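Putative invasin (Yersinia pseudotuberculosis IP 31758, PDB 5N40) probably acts as a bacterial surface adhesin, presenting a C-type lectin-like domain at the end of a rod of immunoglobulin-like domains for attachment to host cells. Local coordinates at residues R116-Q121 / T215-T220; G195-L200 / S228-M233. The protein carries 1 engineered substitution. One frame throughout, in Å; residues are numbered along the deposited sequence.

Contact 1: residues R116-Q121 / T215-T220; sequences RKNIGQ and TFNVIT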
loop_
_atom_site.group_PDB
_atom_site.type_symbol
_atom_site.label_atom_id
_atom_site.label_comp_id
_atom_site.label_asym_id
_atom_site.label_seq_id
_atom_site.Cartn_x
_atom_site.Cartn_y
_atom_site.Cartn_z
ATOM N N ARG A 116 1.435 -2.061 11.501
ATOM C CA ARG A 116 1.805 -0.738 11.991
ATOM C C ARG A 116 3.312 -0.678 12.165
ATOM O O ARG A 116 3.880 -1.451 12.942
ATOM C CB ARG A 116 1.105 -0.421 13.314
ATOM C CG ARG A 116 1.495 0.935 13.889
ATOM C CD ARG A 116 0.775 1.241 15.180
ATOM N NE ARG A 116 1.257 2.504 15.716
ATOM C CZ ARG A 116 1.171 2.876 16.989
ATOM N NH1 ARG A 116 0.617 2.071 17.889
ATOM N NH2 ARG A 116 1.658 4.050 17.358
ATOM N N LYS A 117 3.951 0.241 11.449
ATOM C CA LYS A 117 5.381 0.459 11.572
ATOM C C LYS A 117 5.623 1.962 11.624
ATOM O O LYS A 117 4.681 2.758 11.695
ATOM C CB LYS A 117 6.148 -0.214 10.424
ATOM C CG LYS A 117 6.001 -1.733 10.361
ATOM C CD LYS A 117 7.002 -2.344 9.372
ATOM C CE LYS A 117 6.833 -3.865 9.242
ATOM N NZ LYS A 117 7.876 -4.522 8.381
ATOM N N ASN A 118 6.894 2.347 11.618
ATOM C CA ASN A 118 7.292 3.745 11.665
ATOM C C ASN A 118 7.614 4.244 10.265
ATOM O O ASN A 118 8.125 3.498 9.425
ATOM C CB ASN A 118 8.522 3.946 12.557
ATOM C CG ASN A 118 8.331 3.390 13.950
ATOM O OD1 ASN A 118 7.275 3.557 14.559
ATOM N ND2 ASN A 118 9.359 2.708 14.463
ATOM N N ILE A 119 7.337 5.528 10.028
ATOM C CA ILE A 119 7.771 6.148 8.782
ATOM C C ILE A 119 9.261 5.902 8.609
ATOM O O ILE A 119 10.055 6.117 9.532
ATOM C CB ILE A 119 7.431 7.649 8.774
ATOM C CG1 ILE A 119 5.923 7.844 8.616
ATOM C CG2 ILE A 119 8.170 8.367 7.638
ATOM C CD1 ILE A 119 5.463 9.291 8.741
ATOM N N GLY A 120 9.642 5.443 7.414
ATOM C CA GLY A 120 10.989 5.011 7.117
ATOM C C GLY A 120 11.124 3.506 6.994
ATOM O O GLY A 120 12.029 3.028 6.299
ATOM N N GLN A 121 10.261 2.756 7.671
ATOM C CA GLN A 121 10.203 1.312 7.530
ATOM C C GLN A 121 9.258 0.951 6.385
ATOM O O GLN A 121 8.493 1.783 5.896
ATOM C CB GLN A 121 9.735 0.661 8.831
ATOM C CG GLN A 121 10.670 0.848 10.009
ATOM C CD GLN A 121 10.157 0.154 11.252
ATOM O OE1 GLN A 121 9.132 0.540 11.819
ATOM N NE2 GLN A 121 10.861 -0.885 11.681
ATOM N N THR A 215 -0.404 1.377 8.831
ATOM C CA THR A 215 -0.203 2.562 9.647
ATOM C C THR A 215 1.290 2.835 9.719
ATOM O O THR A 215 2.073 1.921 9.984
ATOM C CB THR A 215 -0.788 2.363 11.049
ATOM O OG1 THR A 215 -2.196 2.124 10.939
ATOM C CG2 THR A 215 -0.545 3.583 11.936
ATOM N N PHE A 216 1.678 4.080 9.462
ATOM C CA PHE A 216 3.073 4.499 9.549
ATOM C C PHE A 216 3.165 5.631 10.557
ATOM O O PHE A 216 2.608 6.714 10.341
ATOM C CB PHE A 216 3.619 4.918 8.181
ATOM C CG PHE A 216 3.746 3.778 7.203
ATOM C CD1 PHE A 216 2.668 3.379 6.410
ATOM C CD2 PHE A 216 4.936 3.087 7.081
ATOM C CE1 PHE A 216 2.802 2.332 5.504
ATOM C CE2 PHE A 216 5.067 2.040 6.197
ATOM C CZ PHE A 216 3.996 1.662 5.397
ATOM N N ASN A 217 3.867 5.370 11.656
ATOM C CA ASN A 217 3.966 6.328 12.746
ATOM C C ASN A 217 4.827 7.519 12.365
ATOM O O ASN A 217 5.874 7.372 11.732
ATOM C CB ASN A 217 4.576 5.662 13.973
ATOM C CG ASN A 217 3.755 4.516 14.483
ATOM O OD1 ASN A 217 2.528 4.590 14.534
ATOM N ND2 ASN A 217 4.432 3.443 14.896
ATOM N N VAL A 218 4.388 8.701 12.787
ATOM C CA VAL A 218 5.151 9.937 12.639
ATOM C C VAL A 218 5.917 10.197 13.933
ATOM O O VAL A 218 5.412 9.939 15.033
ATOM C CB VAL A 218 4.215 11.108 12.284
ATOM C CG1 VAL A 218 3.356 11.509 13.486
ATOM C CG2 VAL A 218 5.018 12.281 11.746
ATOM N N ILE A 219 7.140 10.724 13.814
ATOM C CA ILE A 219 7.989 10.813 14.998
ATOM C C ILE A 219 7.458 11.861 15.970
ATOM O O ILE A 219 7.686 11.765 17.182
ATOM C CB ILE A 219 9.445 11.086 14.574
ATOM C CG1 ILE A 219 10.416 10.901 15.751
ATOM C CG2 ILE A 219 9.589 12.484 13.978
ATOM C CD1 ILE A 219 10.537 9.458 16.249
ATOM N N THR A 220 6.715 12.846 15.475
ATOM C CA THR A 220 6.324 14.010 16.255
ATOM C C THR A 220 5.036 13.811 17.040
ATOM O O THR A 220 4.528 14.777 17.622
ATOM C CB THR A 220 6.200 15.241 15.351
ATOM O OG1 THR A 220 5.454 14.933 14.165
ATOM C CG2 THR A 220 7.574 15.758 14.966
#
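Arg116, Lys117 and Asn118 pair in parallel with Thr215, Phe216 and Asn217, the short strand axes approaching to 4.4 Å at an angle of 32°. Three backbone bonds hold the pair: Lys117 N to Thr215 O, Asn217 N to Lys117 O, and Ile119 N to Asn217 O, so that Lys117 bonds through both its N-H and its C=O, to the residues flanking Phe216. On the face shared by Arg116, Asn118, Thr215 and Asn217, the amide of Asn217 is the hub. Arg116, with CG anti to its backbone N and the chain extended to NE, reaches it side-on. NE lies 2.7 Å from Asn217 OD1, in the carbonyl plane and on a lone pair, whereas NH2 reaches the same oxygen at 3.0 Å from above that plane. The guanidinium and amide planes stand 87° apart. Asn217 ND2 turns the other way and donates an almost straight bond (173°) to Asn118 OD1, 2.9 Å off. Strand 116-118 resembles the A' strand of immunoglobulin-like sandwiches, which pairs in parallel with the last strand, G, here strand 209-217 of the second Ig-like domain. The opposite face carries Phe216, whose CE2 meets Gln121 O at the ring edge, 3.4 Å away, while its CB touches Ile119 CG1 at 3.7 Å. A type II turn from Asn118 to Gln121 brings that carbonyl round, and Gln121 OE1 accepts from Asn118 N. Lys117, on the Phe216 side of the sheet, carries its NZ to Asp113 in a salt bridge, and Arg116 NH2 makes another with Asp223.

Contact 2: residues G195-L200 / S228-M233; sequences GVQTTL and SMWGNM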
loop_
_atom_site.group_PDB
_atom_site.type_symbol
_atom_site.label_atom_id
_atom_site.label_comp_id
_atom_site.label_asym_id
_atom_site.label_seq_id
_atom_site.Cartn_x
_atom_site.Cartn_y
_atom_site.Cartn_z
ATOM N N GLY A 195 1.343 10.486 9.963
ATOM C CA GLY A 195 0.918 9.674 11.091
ATOM C C GLY A 195 -0.495 9.146 10.957
ATOM O O GLY A 195 -1.339 9.359 11.837
ATOM N N VAL A 196 -0.763 8.437 9.865
ATOM C CA VAL A 196 -2.122 8.040 9.533
ATOM C C VAL A 196 -2.197 6.538 9.281
ATOM O O VAL A 196 -1.209 5.875 8.951
ATOM C CB VAL A 196 -2.666 8.819 8.309
ATOM C CG1 VAL A 196 -2.767 10.295 8.634
ATOM C CG2 VAL A 196 -1.784 8.620 7.091
ATOM N N GLN A 197 -3.413 6.017 9.442
ATOM C CA GLN A 197 -3.770 4.658 9.070
ATOM C C GLN A 197 -4.441 4.715 7.705
ATOM O O GLN A 197 -5.473 5.376 7.549
ATOM C CB GLN A 197 -4.709 4.045 10.108
ATOM C CG GLN A 197 -5.235 2.665 9.774
ATOM C CD GLN A 197 -6.466 2.306 10.580
ATOM O OE1 GLN A 197 -7.604 2.458 10.112
ATOM N NE2 GLN A 197 -6.254 1.809 11.783
ATOM N N THR A 198 -3.848 4.042 6.726
ATOM C CA THR A 198 -4.337 4.056 5.356
ATOM C C THR A 198 -4.943 2.700 5.029
ATOM O O THR A 198 -4.316 1.661 5.257
ATOM C CB THR A 198 -3.210 4.383 4.376
ATOM O OG1 THR A 198 -2.633 5.651 4.721
ATOM C CG2 THR A 198 -3.735 4.432 2.933
ATOM N N THR A 199 -6.156 2.711 4.491
ATOM C CA THR A 199 -6.790 1.488 4.019
ATOM C C THR A 199 -6.452 1.329 2.545
ATOM O O THR A 199 -6.844 2.159 1.716
ATOM C CB THR A 199 -8.300 1.533 4.228
ATOM O OG1 THR A 199 -8.588 1.717 5.618
ATOM C CG2 THR A 199 -8.939 0.238 3.739
ATOM N N LEU A 200 -5.708 0.280 2.223
ATOM C CA LEU A 200 -5.384 -0.070 0.848
ATOM C C LEU A 200 -6.308 -1.181 0.372
ATOM O O LEU A 200 -6.471 -2.192 1.061
ATOM C CB LEU A 200 -3.934 -0.530 0.725
ATOM C CG LEU A 200 -2.880 0.570 0.881
ATOM C CD1 LEU A 200 -1.489 -0.024 0.887
ATOM C CD2 LEU A 200 -3.009 1.598 -0.244
ATOM N N SER A 228 -3.561 12.428 18.790
ATOM C CA SER A 228 -4.362 12.648 17.588
ATOM C C SER A 228 -3.875 11.778 16.434
ATOM O O SER A 228 -4.678 11.139 15.744
ATOM C CB SER A 228 -4.319 14.125 17.196
ATOM O OG SER A 228 -4.988 14.931 18.154
ATOM N N MET A 229 -2.568 11.751 16.210
ATOM C CA MET A 229 -1.959 10.996 15.127
ATOM C C MET A 229 -1.328 9.715 15.654
ATOM O O MET A 229 -1.141 9.525 16.862
ATOM C CB MET A 229 -0.894 11.845 14.416
ATOM C CG MET A 229 -1.267 13.308 14.208
ATOM S SD MET A 229 -2.790 13.554 13.269
ATOM C CE MET A 229 -2.311 12.904 11.680
ATOM N N TRP A 230 -0.968 8.840 14.716
ATOM C CA TRP A 230 -0.209 7.634 15.034
ATOM C C TRP A 230 1.277 7.980 15.065
ATOM O O TRP A 230 1.827 8.417 14.049
ATOM C CB TRP A 230 -0.476 6.547 13.999
ATOM C CG TRP A 230 -1.899 6.110 13.913
ATOM C CD1 TRP A 230 -2.865 6.589 13.069
ATOM C CD2 TRP A 230 -2.516 5.081 14.686
ATOM N NE1 TRP A 230 -4.046 5.921 13.280
ATOM C CE2 TRP A 230 -3.858 4.990 14.269
ATOM C CE3 TRP A 230 -2.064 4.232 15.702
ATOM C CZ2 TRP A 230 -4.752 4.084 14.832
ATOM C CZ3 TRP A 230 -2.949 3.331 16.255
ATOM C CH2 TRP A 230 -4.278 3.264 15.822
ATOM N N GLY A 231 1.940 7.762 16.210
ATOM C CA GLY A 231 3.290 8.259 16.399
ATOM C C GLY A 231 4.191 7.286 17.136
ATOM O O GLY A 231 3.736 6.293 17.708
ATOM N N ASN A 232 5.495 7.597 17.117
ATOM C CA ASN A 232 6.493 6.832 17.864
ATOM C C ASN A 232 7.505 7.758 18.523
ATOM O O ASN A 232 8.701 7.460 18.564
ATOM C CB ASN A 232 7.222 5.832 16.964
ATOM C CG ASN A 232 8.084 6.513 15.920
ATOM O OD1 ASN A 232 7.671 7.503 15.315
ATOM N ND2 ASN A 232 9.292 5.991 15.704
ATOM N N MET A 233 7.040 8.882 19.060
ATOM C CA MET A 233 7.938 9.833 19.703
ATOM C C MET A 233 8.723 9.144 20.814
ATOM O O MET A 233 8.203 8.271 21.511
ATOM C CB MET A 233 7.135 11.004 20.270
ATOM C CG MET A 233 7.958 12.080 20.954
ATOM S SD MET A 233 6.927 13.345 21.709
ATOM C CE MET A 233 6.081 13.940 20.240
#
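Gly195 meets Met229 and Trp230 where the chain approaches strand 197-204 of the second immunoglobulin-like domain and faces the loop between strands 209-217 and 236-239, within the sequence of the C-type lectin-like adhesion domain; one backbone bond joins the two segments. Gly195 O accepts from Trp230 N at 2.9 Å; the N-H points well at the oxygen (168°), but the donor stands 39° out of the carbonyl plane. The same oxygen lies at the edge of the indole, 3.4 Å from Trp230 CD1. Glycine is required here twice over: its backbone angles would press a CB against the preceding carbonyl, and that CB would also collide with Trp230 O. Val196 points away from the loop, yet its CG1 is met by Met229 CE at 4.0 Å. Bends at chi2 and chi3 fold the thioether so that this methyl also passes near Gly195 O. The backbone N atoms of Ser228 and Met229 bond the carboxylate of Glu265. Gln197, whose backbone bonds Val151, directs its CB toward the loop. Its side chain, with CG anti to the backbone N, runs beside Trp230 in the same direction, amide and indole planes 26° apart. Thr215 and Arg153 also touch the Trp230 side chain. Closest to the indole nitrogen is the aliphatic root of the glutamine: Gln197 CB lies 3.7 Å from Trp230 NE1.

Overall arrangement
From the N terminus, the chain passes the first immunoglobulin-like domain and lays down edge strand 116-118 of the second and the turn after it. After 93 intervening residues, contact 1 closes that long loop at 215-220, which takes up the last part of strand 209-217 and the residues beyond. Within this span lies 195-200, whose partner 228-233 comes only after the chain has left strand 209-217, and contact 2 therefore crosses contact 1 rather than nesting in it. Their centres are about 7 Å apart. Strands 197-204 and 209-217 are neighbours in one sheet, and probable backbone hydrogen bonds, Val218 N to Trp230 O and Asn232 N to Val218 O, join the two contacts, tying that sheet to loop 228-233 of the adhesion-domain sequence.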